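PDB 5F8V: aminotransferase, class V family protein from Trichomonas vaginalis, which probably catalyses the pyridoxal-phosphate-dependent exchange of an amino group between O-phospho-L-serine and 2-oxoglutarate, a step of L-serine biosynthesis. Local coordinates for residues Arg60-Val65 with Gly265-Met270; Ser79-Ala84 with Cys195-Ala200; Gly161-Gln166 with Ser179-Ser184; Leu183-Thr188 with Arg300-Met305. All coordinates share one frame; numbering follows the deposited sequence.

Contact 1: residues Arg60-Val65 with Gly265-Met270; sequences RTLLQV and GGLAAM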
loop_
_atom_site.group_PDB
_atom_site.type_symbol
_atom_site.label_atom_id
_atom_site.label_comp_id
_atom_site.label_asym_id
_atom_site.label_seq_id
_atom_site.Cartn_x
_atom_site.Cartn_y
_atom_site.Cartn_z
ATOM N N ARG A 60 13.563 15.355 2.720
ATOM C CA ARG A 60 13.920 16.622 2.087
ATOM C C ARG A 60 15.365 16.998 2.380
ATOM O O ARG A 60 16.072 17.434 1.475
ATOM C CB ARG A 60 12.960 17.766 2.492
ATOM C CG ARG A 60 13.284 19.093 1.816
ATOM C CD ARG A 60 12.315 20.211 2.178
ATOM N NE ARG A 60 10.932 19.925 1.821
ATOM C CZ ARG A 60 10.428 19.929 0.587
ATOM N NH1 ARG A 60 11.180 20.197 -0.479
ATOM N NH2 ARG A 60 9.143 19.662 0.410
ATOM N N THR A 61 15.799 16.812 3.630
ATOM C CA THR A 61 17.172 17.114 4.039
ATOM C C THR A 61 18.166 16.200 3.319
ATOM O O THR A 61 19.101 16.688 2.696
ATOM C CB THR A 61 17.355 17.004 5.572
ATOM O OG1 THR A 61 16.641 18.066 6.212
ATOM C CG2 THR A 61 18.816 17.098 5.974
ATOM N N LEU A 62 17.949 14.888 3.411
ATOM C CA LEU A 62 18.799 13.894 2.750
ATOM C C LEU A 62 19.063 14.216 1.287
ATOM O O LEU A 62 20.201 14.198 0.840
ATOM C CB LEU A 62 18.150 12.504 2.803
ATOM C CG LEU A 62 18.418 11.602 3.999
ATOM C CD1 LEU A 62 17.596 10.333 3.817
ATOM C CD2 LEU A 62 19.904 11.283 4.120
ATOM N N LEU A 63 17.995 14.503 0.554
ATOM C CA LEU A 63 18.087 14.795 -0.884
ATOM C C LEU A 63 18.314 16.262 -1.239
ATOM O O LEU A 63 18.618 16.559 -2.386
ATOM C CB LEU A 63 16.817 14.331 -1.591
ATOM C CG LEU A 63 16.730 12.872 -2.011
ATOM C CD1 LEU A 63 15.274 12.542 -2.312
ATOM C CD2 LEU A 63 17.607 12.595 -3.220
ATOM N N GLN A 64 18.155 17.166 -0.273
ATOM C CA GLN A 64 18.107 18.608 -0.538
ATOM C C GLN A 64 17.095 18.893 -1.639
ATOM O O GLN A 64 17.400 19.540 -2.641
ATOM C CB GLN A 64 19.500 19.172 -0.867
ATOM C CG GLN A 64 20.480 19.103 0.297
ATOM C CD GLN A 64 20.080 20.018 1.445
ATOM O OE1 GLN A 64 20.383 21.216 1.428
ATOM N NE2 GLN A 64 19.396 19.460 2.450
ATOM N N VAL A 65 15.881 18.388 -1.435
ATOM C CA VAL A 65 14.794 18.622 -2.363
ATOM C C VAL A 65 14.443 20.116 -2.264
ATOM O O VAL A 65 14.099 20.580 -1.186
ATOM C CB VAL A 65 13.540 17.769 -2.045
ATOM C CG1 VAL A 65 12.452 18.041 -3.071
ATOM C CG2 VAL A 65 13.878 16.273 -1.989
ATOM N N GLY A 265 26.620 9.034 6.736
ATOM C CA GLY A 265 27.296 10.140 6.038
ATOM C C GLY A 265 26.540 10.794 4.889
ATOM O O GLY A 265 27.065 11.704 4.252
ATOM N N GLY A 266 25.310 10.351 4.634
ATOM C CA GLY A 266 24.455 10.958 3.616
ATOM C C GLY A 266 24.553 10.262 2.276
ATOM O O GLY A 266 25.165 9.200 2.160
ATOM N N LEU A 267 23.956 10.880 1.263
ATOM C CA LEU A 267 23.788 10.249 -0.057
ATOM C C LEU A 267 25.073 10.152 -0.861
ATOM O O LEU A 267 25.220 9.232 -1.672
ATOM C CB LEU A 267 22.719 10.986 -0.877
ATOM C CG LEU A 267 21.330 11.036 -0.222
ATOM C CD1 LEU A 267 20.350 11.695 -1.168
ATOM C CD2 LEU A 267 20.815 9.666 0.191
ATOM N N ALA A 268 25.984 11.105 -0.657
ATOM C CA ALA A 268 27.302 11.070 -1.295
ATOM C C ALA A 268 28.141 9.917 -0.736
ATOM O O ALA A 268 28.874 9.257 -1.479
ATOM C CB ALA A 268 28.023 12.407 -1.126
ATOM N N ALA A 269 28.017 9.667 0.565
ATOM C CA ALA A 269 28.633 8.498 1.191
ATOM C C ALA A 269 28.039 7.182 0.674
ATOM O O ALA A 269 28.781 6.218 0.493
ATOM C CB ALA A 269 28.512 8.569 2.704
ATOM N N MET A 270 26.719 7.143 0.455
ATOM C CA MET A 270 26.067 5.962 -0.123
ATOM C C MET A 270 26.614 5.691 -1.527
ATOM O O MET A 270 26.923 4.554 -1.876
ATOM C CB MET A 270 24.536 6.113 -0.215
ATOM C CG MET A 270 23.718 6.108 1.084
ATOM S SD MET A 270 23.965 4.831 2.351
ATOM C CE MET A 270 24.578 3.397 1.467
HETATM O O HOH W 1 22.532 13.377 1.874
#

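Contact 2: residues Ser79-Ala84 with Cys195-Ala200; sequences SLQFSA and CIFACA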
loop_
_atom_site.group_PDB
_atom_site.type_symbol
_atom_site.label_atom_id
_atom_site.label_comp_id
_atom_site.label_asym_id
_atom_site.label_seq_id
_atom_site.Cartn_x
_atom_site.Cartn_y
_atom_site.Cartn_z
ATOM N N SER A 79 4.246 0.313 -9.997
ATOM C CA SER A 79 3.338 0.014 -11.108
ATOM C C SER A 79 2.045 0.827 -11.080
ATOM O O SER A 79 1.508 1.173 -12.132
ATOM C CB SER A 79 3.000 -1.473 -11.157
ATOM O OG SER A 79 4.183 -2.249 -11.221
ATOM N N LEU A 80 1.545 1.125 -9.886
ATOM C CA LEU A 80 0.404 2.033 -9.751
ATOM C C LEU A 80 0.763 3.456 -10.198
ATOM O O LEU A 80 -0.069 4.142 -10.808
ATOM C CB LEU A 80 -0.126 2.038 -8.303
ATOM C CG LEU A 80 -1.474 2.749 -8.087
ATOM C CD1 LEU A 80 -2.595 2.085 -8.885
ATOM C CD2 LEU A 80 -1.836 2.798 -6.609
ATOM N N GLN A 81 1.997 3.895 -9.922
ATOM C CA GLN A 81 2.432 5.227 -10.355
ATOM C C GLN A 81 2.619 5.299 -11.881
ATOM O O GLN A 81 2.400 6.359 -12.461
ATOM C CB GLN A 81 3.700 5.711 -9.631
ATOM C CG GLN A 81 3.745 5.511 -8.113
ATOM C CD GLN A 81 2.434 5.806 -7.408
ATOM O OE1 GLN A 81 1.781 6.816 -7.681
ATOM N NE2 GLN A 81 2.044 4.928 -6.486
ATOM N N PHE A 82 2.960 4.188 -12.535
ATOM C CA PHE A 82 2.948 4.149 -14.022
ATOM C C PHE A 82 1.589 4.595 -14.586
ATOM O O PHE A 82 1.530 5.259 -15.616
ATOM C CB PHE A 82 3.234 2.751 -14.606
ATOM C CG PHE A 82 4.559 2.139 -14.226
ATOM C CD1 PHE A 82 5.597 2.870 -13.636
ATOM C CD2 PHE A 82 4.786 0.788 -14.524
ATOM C CE1 PHE A 82 6.798 2.260 -13.319
ATOM C CE2 PHE A 82 5.990 0.186 -14.213
ATOM C CZ PHE A 82 6.996 0.923 -13.610
ATOM N N SER A 83 0.509 4.197 -13.923
ATOM C CA SER A 83 -0.836 4.608 -14.310
ATOM C C SER A 83 -1.100 6.069 -13.953
ATOM O O SER A 83 -1.615 6.827 -14.779
ATOM C CB SER A 83 -1.872 3.732 -13.629
ATOM O OG SER A 83 -1.595 2.363 -13.833
ATOM N N ALA A 84 -0.726 6.461 -12.739
ATOM C CA ALA A 84 -1.008 7.805 -12.235
ATOM C C ALA A 84 -0.257 8.904 -12.982
ATOM O O ALA A 84 -0.776 10.007 -13.122
ATOM C CB ALA A 84 -0.737 7.888 -10.736
ATOM N N CYS A 195 8.896 15.140 -12.235
ATOM C CA CYS A 195 8.507 14.167 -11.213
ATOM C C CYS A 195 9.544 13.054 -11.030
ATOM O O CYS A 195 10.101 12.552 -12.000
ATOM C CB CYS A 195 7.153 13.555 -11.564
ATOM S SG CYS A 195 6.551 12.292 -10.412
ATOM N N ILE A 196 9.806 12.699 -9.777
ATOM C CA ILE A 196 10.605 11.528 -9.442
ATOM C C ILE A 196 9.749 10.658 -8.557
ATOM O O ILE A 196 9.042 11.165 -7.673
ATOM C CB ILE A 196 11.925 11.909 -8.730
ATOM C CG1 ILE A 196 12.914 12.477 -9.745
ATOM C CG2 ILE A 196 12.552 10.716 -8.017
ATOM C CD1 ILE A 196 14.103 13.192 -9.134
ATOM N N PHE A 197 9.813 9.352 -8.789
ATOM C CA PHE A 197 9.143 8.401 -7.909
ATOM C C PHE A 197 9.966 7.136 -7.685
ATOM O O PHE A 197 10.850 6.794 -8.481
ATOM C CB PHE A 197 7.726 8.073 -8.409
ATOM C CG PHE A 197 7.687 7.194 -9.623
ATOM C CD1 PHE A 197 7.911 7.726 -10.892
ATOM C CD2 PHE A 197 7.380 5.832 -9.510
ATOM C CE1 PHE A 197 7.853 6.916 -12.015
ATOM C CE2 PHE A 197 7.341 5.018 -10.634
ATOM C CZ PHE A 197 7.572 5.557 -11.885
ATOM N N ALA A 198 9.645 6.460 -6.581
ATOM C CA ALA A 198 10.321 5.243 -6.165
ATOM C C ALA A 198 9.436 4.443 -5.224
ATOM O O ALA A 198 8.923 4.982 -4.245
ATOM C CB ALA A 198 11.630 5.579 -5.473
ATOM N N CYS A 199 9.253 3.159 -5.530
ATOM C CA CYS A 199 8.638 2.229 -4.586
ATOM C C CYS A 199 9.643 1.987 -3.469
ATOM O O CYS A 199 10.841 2.114 -3.688
ATOM C CB CYS A 199 8.256 0.926 -5.289
ATOM S SG CYS A 199 9.654 -0.005 -5.958
ATOM N N ALA A 200 9.159 1.701 -2.259
ATOM C CA ALA A 200 10.048 1.581 -1.092
ATOM C C ALA A 200 10.913 0.304 -1.020
ATOM O O ALA A 200 11.969 0.324 -0.375
ATOM C CB ALA A 200 9.259 1.746 0.202
#

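Contact 3: residues Gly161-Gln166 with Ser179-Ser184; sequences GIEFQQ and SSNFLS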
loop_
_atom_site.group_PDB
_atom_site.type_symbol
_atom_site.label_atom_id
_atom_site.label_comp_id
_atom_site.label_asym_id
_atom_site.label_seq_id
_atom_site.Cartn_x
_atom_site.Cartn_y
_atom_site.Cartn_z
ATOM N N GLY A 161 20.535 -4.134 -15.648
ATOM C CA GLY A 161 21.710 -3.503 -15.034
ATOM C C GLY A 161 22.250 -2.313 -15.820
ATOM O O GLY A 161 23.463 -2.140 -15.917
ATOM N N ILE A 162 21.341 -1.509 -16.373
ATOM C CA ILE A 162 21.672 -0.279 -17.126
ATOM C C ILE A 162 21.253 0.948 -16.295
ATOM O O ILE A 162 20.081 1.098 -15.985
ATOM C CB ILE A 162 20.970 -0.261 -18.501
ATOM C CG1 ILE A 162 21.435 -1.476 -19.325
ATOM C CG2 ILE A 162 21.274 1.033 -19.265
ATOM C CD1 ILE A 162 20.848 -1.585 -20.714
ATOM N N GLU A 163 22.215 1.799 -15.942
ATOM C CA GLU A 163 21.989 2.971 -15.092
ATOM C C GLU A 163 22.553 4.213 -15.754
ATOM O O GLU A 163 23.628 4.175 -16.345
ATOM C CB GLU A 163 22.656 2.796 -13.718
ATOM C CG GLU A 163 22.269 3.844 -12.671
ATOM C CD GLU A 163 22.806 3.539 -11.277
ATOM O OE1 GLU A 163 23.960 3.078 -11.153
ATOM O OE2 GLU A 163 22.074 3.758 -10.287
ATOM N N PHE A 164 21.824 5.317 -15.636
ATOM C CA PHE A 164 22.272 6.600 -16.149
ATOM C C PHE A 164 23.213 7.206 -15.141
ATOM O O PHE A 164 22.918 7.186 -13.947
ATOM C CB PHE A 164 21.093 7.551 -16.341
ATOM C CG PHE A 164 20.262 7.251 -17.542
ATOM C CD1 PHE A 164 20.345 8.054 -18.681
ATOM C CD2 PHE A 164 19.382 6.179 -17.541
ATOM C CE1 PHE A 164 19.572 7.782 -19.794
ATOM C CE2 PHE A 164 18.604 5.904 -18.650
ATOM C CZ PHE A 164 18.690 6.714 -19.776
ATOM N N GLN A 165 24.329 7.755 -15.607
ATOM C CA GLN A 165 25.255 8.473 -14.722
ATOM C C GLN A 165 24.781 9.905 -14.422
ATOM O O GLN A 165 25.046 10.429 -13.340
ATOM C CB GLN A 165 26.671 8.476 -15.305
ATOM C CG GLN A 165 27.236 7.072 -15.469
ATOM C CD GLN A 165 28.736 7.046 -15.714
ATOM O OE1 GLN A 165 29.279 7.906 -16.410
ATOM N NE2 GLN A 165 29.414 6.048 -15.147
ATOM N N GLN A 166 24.088 10.522 -15.381
ATOM C CA GLN A 166 23.510 11.865 -15.226
ATOM C C GLN A 166 22.157 11.929 -15.930
ATOM O O GLN A 166 21.870 11.091 -16.784
ATOM C CB GLN A 166 24.468 12.922 -15.793
ATOM C CG GLN A 166 24.640 12.879 -17.307
ATOM C CD GLN A 166 25.966 13.453 -17.779
ATOM O OE1 GLN A 166 26.010 14.505 -18.420
ATOM N NE2 GLN A 166 27.055 12.756 -17.469
ATOM N N SER A 179 13.045 3.687 -8.774
ATOM C CA SER A 179 12.651 2.665 -7.793
ATOM C C SER A 179 13.862 1.916 -7.242
ATOM O O SER A 179 14.040 1.827 -6.021
ATOM C CB SER A 179 11.614 1.719 -8.388
ATOM O OG SER A 179 10.350 2.367 -8.451
ATOM N N SER A 180 14.746 1.479 -8.126
ATOM C CA SER A 180 15.890 0.655 -7.724
ATOM C C SER A 180 17.191 1.412 -7.429
ATOM O O SER A 180 18.200 0.776 -7.125
ATOM C CB SER A 180 16.136 -0.415 -8.789
ATOM O OG SER A 180 16.304 0.179 -10.061
ATOM N N ASN A 181 17.198 2.744 -7.513
ATOM C CA ASN A 181 18.386 3.510 -7.090
ATOM C C ASN A 181 18.108 4.758 -6.227
ATOM O O ASN A 181 18.999 5.598 -6.034
ATOM C CB ASN A 181 19.291 3.823 -8.304
ATOM C CG ASN A 181 18.820 5.017 -9.126
ATOM O OD1 ASN A 181 17.717 5.520 -8.958
ATOM N ND2 ASN A 181 19.674 5.470 -10.036
ATOM N N PHE A 182 16.898 4.848 -5.677
ATOM C CA PHE A 182 16.491 6.015 -4.893
ATOM C C PHE A 182 17.272 6.040 -3.604
ATOM O O PHE A 182 17.314 5.033 -2.895
ATOM C CB PHE A 182 14.995 5.961 -4.565
ATOM C CG PHE A 182 14.432 7.253 -4.049
ATOM C CD1 PHE A 182 13.809 7.313 -2.803
ATOM C CD2 PHE A 182 14.488 8.403 -4.823
ATOM C CE1 PHE A 182 13.273 8.508 -2.333
ATOM C CE2 PHE A 182 13.956 9.598 -4.362
ATOM C CZ PHE A 182 13.346 9.651 -3.117
ATOM N N LEU A 183 17.887 7.184 -3.315
ATOM C CA LEU A 183 18.732 7.395 -2.121
ATOM C C LEU A 183 20.015 6.541 -2.114
ATOM O O LEU A 183 20.593 6.278 -1.056
ATOM C CB LEU A 183 17.928 7.216 -0.822
ATOM C CG LEU A 183 16.628 8.026 -0.740
ATOM C CD1 LEU A 183 15.726 7.475 0.345
ATOM C CD2 LEU A 183 16.924 9.508 -0.501
ATOM N N SER A 184 20.463 6.136 -3.305
ATOM C CA SER A 184 21.753 5.475 -3.474
ATOM C C SER A 184 22.820 6.487 -3.865
ATOM O O SER A 184 23.996 6.142 -3.904
ATOM C CB SER A 184 21.654 4.376 -4.531
ATOM O OG SER A 184 21.573 4.919 -5.836
#

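Contact 4: residues Leu183-Thr188 with Arg300-Met305; sequences LSRPIT and RSRMNM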
loop_
_atom_site.group_PDB
_atom_site.type_symbol
_atom_site.label_atom_id
_atom_site.label_comp_id
_atom_site.label_asym_id
_atom_site.label_seq_id
_atom_site.Cartn_x
_atom_site.Cartn_y
_atom_site.Cartn_z
ATOM N N LEU A 183 17.887 7.184 -3.315
ATOM C CA LEU A 183 18.732 7.395 -2.121
ATOM C C LEU A 183 20.015 6.541 -2.114
ATOM O O LEU A 183 20.593 6.278 -1.056
ATOM C CB LEU A 183 17.928 7.216 -0.822
ATOM C CG LEU A 183 16.628 8.026 -0.740
ATOM C CD1 LEU A 183 15.726 7.475 0.345
ATOM C CD2 LEU A 183 16.924 9.508 -0.501
ATOM N N SER A 184 20.463 6.136 -3.305
ATOM C CA SER A 184 21.753 5.475 -3.474
ATOM C C SER A 184 22.820 6.487 -3.865
ATOM O O SER A 184 23.996 6.142 -3.904
ATOM C CB SER A 184 21.654 4.376 -4.531
ATOM O OG SER A 184 21.573 4.919 -5.836
ATOM N N ARG A 185 22.401 7.722 -4.171
ATOM C CA ARG A 185 23.305 8.809 -4.530
ATOM C C ARG A 185 22.586 10.170 -4.505
ATOM O O ARG A 185 21.351 10.221 -4.490
ATOM C CB ARG A 185 23.898 8.571 -5.921
ATOM C CG ARG A 185 22.860 8.338 -7.000
ATOM C CD ARG A 185 23.541 8.139 -8.335
ATOM N NE ARG A 185 22.584 8.009 -9.427
ATOM C CZ ARG A 185 22.874 7.525 -10.639
ATOM N NH1 ARG A 185 24.111 7.127 -10.953
ATOM N NH2 ARG A 185 21.920 7.447 -11.558
ATOM N N PRO A 186 23.351 11.279 -4.523
ATOM C CA PRO A 186 22.695 12.589 -4.582
ATOM C C PRO A 186 21.970 12.832 -5.902
ATOM O O PRO A 186 22.313 12.222 -6.915
ATOM C CB PRO A 186 23.864 13.581 -4.436
ATOM C CG PRO A 186 24.972 12.787 -3.828
ATOM C CD PRO A 186 24.814 11.422 -4.425
ATOM N N ILE A 187 20.973 13.706 -5.867
ATOM C CA ILE A 187 20.266 14.146 -7.058
ATOM C C ILE A 187 20.575 15.631 -7.237
ATOM O O ILE A 187 20.425 16.400 -6.295
ATOM C CB ILE A 187 18.745 13.907 -6.926
ATOM C CG1 ILE A 187 18.443 12.399 -6.961
ATOM C CG2 ILE A 187 17.987 14.617 -8.039
ATOM C CD1 ILE A 187 17.019 12.035 -6.579
ATOM N N THR A 188 21.017 16.006 -8.437
ATOM C CA THR A 188 21.213 17.405 -8.836
ATOM C C THR A 188 20.356 17.707 -10.071
ATOM O O THR A 188 19.618 16.839 -10.567
ATOM C CB THR A 188 22.696 17.693 -9.164
ATOM O OG1 THR A 188 23.126 16.838 -10.235
ATOM C CG2 THR A 188 23.573 17.460 -7.941
ATOM N N ARG A 300 26.945 0.788 -16.664
ATOM C CA ARG A 300 26.831 -0.284 -15.672
ATOM C C ARG A 300 26.210 0.200 -14.360
ATOM O O ARG A 300 26.672 1.171 -13.766
ATOM C CB ARG A 300 28.179 -0.947 -15.400
ATOM C CG ARG A 300 28.532 -2.012 -16.420
ATOM C CD ARG A 300 29.884 -2.648 -16.138
ATOM N NE ARG A 300 30.037 -3.926 -16.844
ATOM C CZ ARG A 300 31.138 -4.673 -16.826
ATOM N NH1 ARG A 300 32.220 -4.284 -16.156
ATOM N NH2 ARG A 300 31.164 -5.824 -17.494
ATOM N N SER A 301 25.159 -0.496 -13.933
ATOM C CA SER A 301 24.476 -0.204 -12.686
ATOM C C SER A 301 25.358 -0.493 -11.477
ATOM O O SER A 301 26.097 -1.488 -11.456
ATOM C CB SER A 301 23.189 -1.021 -12.598
ATOM O OG SER A 301 22.517 -0.849 -11.367
ATOM N N ARG A 302 25.279 0.395 -10.482
ATOM C CA ARG A 302 25.893 0.154 -9.184
ATOM C C ARG A 302 25.015 -0.754 -8.328
ATOM O O ARG A 302 25.505 -1.330 -7.372
ATOM C CB ARG A 302 26.118 1.462 -8.413
ATOM C CG ARG A 302 27.027 2.482 -9.095
ATOM C CD ARG A 302 26.801 3.904 -8.573
ATOM N NE ARG A 302 25.381 4.246 -8.648
ATOM C CZ ARG A 302 24.580 4.532 -7.620
ATOM N NH1 ARG A 302 25.043 4.641 -6.375
ATOM N NH2 ARG A 302 23.283 4.754 -7.855
ATOM N N MET A 303 23.723 -0.842 -8.650
ATOM C CA MET A 303 22.716 -1.482 -7.802
ATOM C C MET A 303 22.389 -2.916 -8.218
ATOM O O MET A 303 22.106 -3.751 -7.366
ATOM C CB MET A 303 21.418 -0.668 -7.828
ATOM C CG MET A 303 21.517 0.773 -7.331
ATOM S SD MET A 303 21.704 0.911 -5.532
ATOM C CE MET A 303 23.484 1.034 -5.426
ATOM N N ASN A 304 22.391 -3.189 -9.522
ATOM C CA ASN A 304 22.021 -4.501 -10.050
ATOM C C ASN A 304 23.056 -4.933 -11.077
ATOM O O ASN A 304 23.264 -4.252 -12.084
ATOM C CB ASN A 304 20.629 -4.450 -10.679
ATOM C CG ASN A 304 19.580 -3.865 -9.742
ATOM O OD1 ASN A 304 19.341 -2.652 -9.752
ATOM N ND2 ASN A 304 18.983 -4.715 -8.891
ATOM N N MET A 305 23.711 -6.057 -10.808
ATOM C CA MET A 305 24.830 -6.523 -11.601
ATOM C C MET A 305 24.483 -7.881 -12.179
ATOM O O MET A 305 24.820 -8.897 -11.576
ATOM C CB MET A 305 26.077 -6.615 -10.714
ATOM C CG MET A 305 26.651 -5.252 -10.376
ATOM S SD MET A 305 27.077 -4.997 -8.662
ATOM C CE MET A 305 25.523 -4.451 -7.971
#

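Contact 1: residues Arg60-Val65 with Gly265-Met270
Leu267 pushes its branched end against Leu62 and Leu63, the last turn of helix 46-63, just where a Schellman motif closes that helix. Gln64, with positive phi, is the C-prime residue, and Val65 N returns to Arg60 O. The side chain of Gln64 folds back too: Gln64 NE2 donates to Thr61 O at 2.8 Å, in the carbonyl plane and on a lone pair, and Gln64 N shares that acceptor. On the other side Gly266 is the N-cap of helix 267-286, so the end of one helix meets the start of another. With its CG anti to the carbonyl carbon (chi1 -59°), Leu267 sends both branches toward helix 46-63. Leu267 CD1 comes within 3.5 Å of Leu63 CD2. It is tighter still on the backbone, with Leu267 CD1 3.2 Å from Leu62 O. The other branch is looser, Leu267 CD2 being 4.3 Å from Leu62 CD2. Leu63 starts off pointing away, yet its tip swings back to the contact and also packs against Phe182, Leu183 and Ile187. Leu62 also touches Phe258 and Ile261 of helix 248-263. The two backbones are joined through one water, which donates to Leu62 O at 2.7 Å and accepts from Leu267 N at 2.9 Å.

Contact 2: residues Ser79-Ala84 with Cys195-Ala200
Gln81 packs obliquely against the ring of Phe197, and its side chain can be followed outward from the backbone of helix 78-89. Gln81 CB makes the closest approach, 3.7 Å from Phe197 CD2 and 3.8 Å from Phe197 CE2; it is an off-centre CH-pi contact, with CB 4.1 Å from the ring centroid and 30° off the normal. One atom on, Gln81 CG still touches the same rim, 3.9 Å from Phe197 CD2. There the chain bends (chi2 -41°) and carries the amide away from the ring. At the tip, OE1 is hydrogen-bonded to Tyr233 OH, while NE2 has a weak bond to Gly77 O at the beginning of the helix. The setting is the seven-stranded mixed sheet of the large domain of a fold-type I pyridoxal-phosphate enzyme, with helix 78-89 laid against strand 193-199. Two residues before Gln81, Ser79 OG is hydrogen-bonded to the phosphate oxygen OP2 of the modified lysine at position 202, and the strand ends at Cys199, three residues before that lysine. Phe197 reaches the helix with CG set between its own backbone N and carbonyl carbon (chi1 73°). Besides Gln81 it meets Phe82, whose side chain crosses it at about a right angle. Phe197 CZ lies at the edge of the Phe82 ring, near its plane, and Phe82 CE1 likewise at the edge of the Phe197 ring, the two atoms 3.7 Å apart. Ser79 CA lies over one face of the Phe82 ring.

Contact 3: residues Gly161-Gln166 with Ser179-Ser184
Glu163 OE2 is gripped by two donors: Asn181 ND2 donates to it across the contact at 3.0 Å, and Arg302 NH2 makes a salt bridge to the same oxygen. The amide bond is nearly straight, 166° at the hydrogen, and arrives at the anti lone pair of OE2, the one turned away from OE1. The acceptor lies in the amide plane of Asn181, while the carboxylate is turned 40° to that amide. Glu163 gets there as an extended arm, CG anti to the backbone N (chi1 -169°), reaching from the short strand 162-163 across to the loop. Asn181 ND2 also donates to Asp155 OD2, its strongest polar partner, so one NH2 group bridges two carboxylates, those of Glu163 and Asp155. The approach is close beyond the bond as well, with Asn181 CB 3.4 Å from Glu163 OE2. The backbone carbonyl Asn181 O takes two bonds from one residue, from Ser184 OG at 2.7 Å and from Ser184 N at 3.1 Å, both on the same face of its plane. The second of these closes a type II beta turn from Asn181 to Ser184, with Leu183 at positive phi, in the loop that follows strand 174-177.

Contact 4: residues Leu183-Thr188 with Arg300-Met305
The guanidinium of Arg302 is sandwiched: Arg185 CD lies 3.4 Å above one face, toward the rim, and Met303 CE, from the next residue, lies over the opposite face. At its edge and in its plane is Ser184 OG. The guanidinium of Arg185 runs almost parallel to it, the planes 10° apart, with Arg302 NH2 over one face. Arg302 holds Ser184 end-on with both terminal nitrogens. Arg302 NH2 donates to Ser184 OG at 2.7 Å, close to straight at 166°, and Arg302 NH1 to Ser184 O at 3.1 Å, well above the plane of that carbonyl. A bend at chi3 (-53°) turns the end of Arg302 to the loop, whereas Arg185 stays extended from CG to NE as it crosses Arg302 at a slant. Met303 closes the other flank, its SD 3.6 Å from Ser184 CB. Two positive groups thus lie close, Arg185 NE being 3.7 Å from Arg302 NH2, but both have acid partners: Asp271 and Glu163 for Arg302, and Asp155 for Arg185, whose NH2 also binds Phe164 O. The three carboxylates probably balance the two guanidiniums and let them lie nearly parallel, while Ser184, accepting through both hydroxyl and carbonyl, holds the loop to Arg302 at two points.

Contacts 3 and 4 are really one polar cluster, their centres about 4 Å apart: they share Leu183 and Ser184, and Arg302 and Arg185 of the second reach into the segment 161-166 of the first. Contact 1 and contact 2 are apolar. Contacts 2, 3 and 4 are all central, within about 9 Å of the centre of the chain, and contact 2 lies between sheet and helix beside the cofactor site. Contact 1 lies farthest out, its centre about 16 Å from that of the chain, has partly exposed Leu62, and brings in a water. Loop 179-188 connects the set: Leu183 and Ser184 pack on Leu267 and Met270 of contact 1, Phe182 on Ala198 and Ile187 on Ile196 of contact 2, and Ser179 bonds Cys199.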